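Local coordinates for protein membrane-bound protease PH1510 (Pyrococcus horikoshii, PDB 6M4B) that is a membrane-bound serine protease, represented here by its N-terminal protease domain, that cleaves substrates such as a stomatin homolog preferentially near hydrophobic or aromatic residues, at residues A13-Q18 and D25-Y30. The protein carries 1 engineered substitution. Numbering follows the deposited sequence.
Sequences AQIKGQ and DQFDRY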
loop_
_atom_site.group_PDB
_atom_site.type_symbol
_atom_site.label_atom_id
_atom_site.label_comp_id
_atom_site.label_asym_id
_atom_site.label_seq_id
_atom_site.Cartn_x
_atom_site.Cartn_y
_atom_site.Cartn_z
ATOM N N ALA A 13 19.331 -0.392 13.611
ATOM C CA ALA A 13 19.087 -1.796 13.852
ATOM C C ALA A 13 19.520 -2.605 12.662
ATOM O O ALA A 13 19.799 -2.068 11.591
ATOM C CB ALA A 13 17.637 -2.030 14.165
ATOM N N GLN A 14 19.604 -3.899 12.861
ATOM C CA GLN A 14 20.074 -4.812 11.840
ATOM C C GLN A 14 18.944 -5.781 11.583
ATOM O O GLN A 14 18.337 -6.287 12.539
ATOM C CB GLN A 14 21.261 -5.602 12.307
ATOM C CG GLN A 14 22.512 -4.807 12.601
ATOM C CD GLN A 14 23.722 -5.695 12.773
ATOM O OE1 GLN A 14 24.442 -5.974 11.815
ATOM N NE2 GLN A 14 23.946 -6.156 13.995
ATOM N N ILE A 15 18.657 -6.021 10.306
ATOM C CA ILE A 15 17.740 -7.077 9.896
ATOM C C ILE A 15 18.401 -7.885 8.783
ATOM O O ILE A 15 18.799 -7.340 7.729
ATOM C CB ILE A 15 16.342 -6.510 9.552
ATOM C CG1 ILE A 15 15.664 -6.061 10.852
ATOM C CG2 ILE A 15 15.455 -7.563 8.879
ATOM C CD1 ILE A 15 14.450 -5.218 10.677
ATOM N N LYS A 16 18.591 -9.171 9.079
ATOM C CA LYS A 16 19.223 -10.118 8.185
ATOM C C LYS A 16 18.352 -11.350 7.935
ATOM O O LYS A 16 17.548 -11.727 8.788
ATOM C CB LYS A 16 20.546 -10.578 8.782
ATOM C CG LYS A 16 21.475 -9.445 9.172
ATOM C CD LYS A 16 22.918 -9.912 9.302
ATOM C CE LYS A 16 23.820 -8.811 9.850
ATOM N NZ LYS A 16 25.235 -8.994 9.399
ATOM N N GLY A 17 18.561 -12.004 6.794
ATOM C CA GLY A 17 17.880 -13.271 6.483
ATOM C C GLY A 17 16.572 -13.097 5.725
ATOM O O GLY A 17 16.249 -12.008 5.227
ATOM N N GLN A 18 15.800 -14.178 5.646
ATOM C CA GLN A 18 14.582 -14.190 4.866
ATOM C C GLN A 18 13.546 -13.290 5.473
ATOM O O GLN A 18 13.463 -13.178 6.663
ATOM C CB GLN A 18 14.031 -15.612 4.716
ATOM C CG GLN A 18 14.879 -16.472 3.794
ATOM C CD GLN A 18 14.035 -17.388 2.928
ATOM O OE1 GLN A 18 14.104 -18.615 3.057
ATOM N NE2 GLN A 18 13.219 -16.798 2.047
ATOM N N ASP A 25 7.545 -8.307 12.683
ATOM C CA ASP A 25 7.557 -7.962 14.151
ATOM C C ASP A 25 8.860 -7.237 14.554
ATOM O O ASP A 25 8.818 -6.302 15.352
ATOM C CB ASP A 25 7.390 -9.188 15.074
ATOM C CG ASP A 25 6.060 -9.878 14.928
ATOM O OD1 ASP A 25 5.018 -9.229 14.722
ATOM O OD2 ASP A 25 6.058 -11.109 15.046
ATOM N N GLN A 26 9.980 -7.641 13.952
ATOM C CA GLN A 26 11.259 -6.957 14.160
ATOM C C GLN A 26 11.194 -5.472 13.720
ATOM O O GLN A 26 11.456 -4.603 14.536
ATOM C CB GLN A 26 12.390 -7.660 13.446
ATOM C CG GLN A 26 12.645 -9.088 13.925
ATOM C CD GLN A 26 13.788 -9.726 13.161
ATOM O OE1 GLN A 26 13.578 -10.510 12.226
ATOM N NE2 GLN A 26 15.009 -9.317 13.489
ATOM N N PHE A 27 10.796 -5.195 12.467
ATOM C CA PHE A 27 10.578 -3.803 11.996
ATOM C C PHE A 27 9.580 -3.097 12.859
ATOM O O PHE A 27 9.762 -1.913 13.194
ATOM C CB PHE A 27 10.054 -3.736 10.540
ATOM C CG PHE A 27 11.109 -3.867 9.476
ATOM C CD1 PHE A 27 11.684 -2.746 8.918
ATOM C CD2 PHE A 27 11.479 -5.088 8.983
ATOM C CE1 PHE A 27 12.613 -2.846 7.892
ATOM C CE2 PHE A 27 12.421 -5.201 7.963
ATOM C CZ PHE A 27 12.978 -4.069 7.411
ATOM N N ASP A 28 8.489 -3.775 13.212
ATOM C CA ASP A 28 7.487 -3.088 14.069
ATOM C C ASP A 28 8.107 -2.647 15.417
ATOM O O ASP A 28 7.880 -1.509 15.885
ATOM C CB ASP A 28 6.262 -3.964 14.320
ATOM C CG ASP A 28 5.163 -3.254 15.084
ATOM O OD1 ASP A 28 4.974 -2.032 14.954
ATOM O OD2 ASP A 28 4.433 -3.942 15.841
ATOM N N ARG A 29 8.876 -3.545 16.025
ATOM C CA ARG A 29 9.431 -3.276 17.360
ATOM C C ARG A 29 10.459 -2.151 17.277
ATOM O O ARG A 29 10.330 -1.157 18.002
ATOM C CB ARG A 29 10.049 -4.555 17.975
ATOM C CG ARG A 29 10.621 -4.402 19.387
ATOM C CD ARG A 29 11.157 -5.754 19.964
ATOM N NE ARG A 29 12.188 -5.505 20.992
ATOM C CZ ARG A 29 13.499 -5.335 20.765
ATOM N NH1 ARG A 29 14.314 -5.117 21.796
ATOM N NH2 ARG A 29 14.010 -5.376 19.536
ATOM N N TYR A 30 11.436 -2.298 16.372
ATOM C CA TYR A 30 12.506 -1.306 16.209
ATOM C C TYR A 30 11.952 0.097 15.862
ATOM O O TYR A 30 12.373 1.115 16.403
ATOM C CB TYR A 30 13.479 -1.737 15.113
ATOM C CG TYR A 30 14.348 -2.941 15.412
ATOM C CD1 TYR A 30 14.985 -3.090 16.643
ATOM C CD2 TYR A 30 14.586 -3.915 14.436
ATOM C CE1 TYR A 30 15.811 -4.185 16.904
ATOM C CE2 TYR A 30 15.412 -5.010 14.680
ATOM C CZ TYR A 30 16.020 -5.147 15.927
ATOM O OH TYR A 30 16.847 -6.227 16.197
HETATM O O HOH W 1 19.345 -5.178 15.739
#
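Ala13 and Ile15 of strand 9-16 pack against Phe27 and Tyr30 of helix 21-36 in a buried apolar contact with two CH-pi interactions, and one water bridges Gln14 N and Tyr30 OH at its margin. It joins the first strand and the helix of the beta-alpha-beta unit that leads on to strand 41-47, in the ClpP/crotonase-like domain. As expected in such a unit, helix 25-30 runs back antiparallel to strand 13-16, at 174°, with the axes of these two pieces 9.8 Å apart.

Ala13 CB sits over the centre of the Tyr30 ring, 3.5 Å from its centroid and only 8° off the normal; a methyl is small enough to let the ring lie this close to the strand. Two residues on, Ile15 points to the same side of the sheet, and isoleucine is long enough to carry a methyl out to the helix. Its CG1 is anti to the carbonyl carbon and the chain runs on nearly straight (chi2 167°), which lays Ile15 CD1 over a face of the flat Phe27 ring, 3.4 Å from Phe27 CE2 and displaced toward the rim. Ile15 CD1 also lies in the plane of the Tyr30 ring at its edge, 4.0 Å from Tyr30 CD2, and Gln26 CB borders Ile15 CD1.

Tyrosine suits its place because its hydroxyl reaches past the apolar layer to a water 2.7 Å from Tyr30 OH, which also accepts a hydrogen bond from Gln14 N. An alanine at Tyr30 would probably leave the Ala13 methyl without its aromatic cover and that water without its link to the helix. Dispersion and shape thus join this strand to this turn of helix, with no direct hydrogen bond and the water as the one polar link between the two segments.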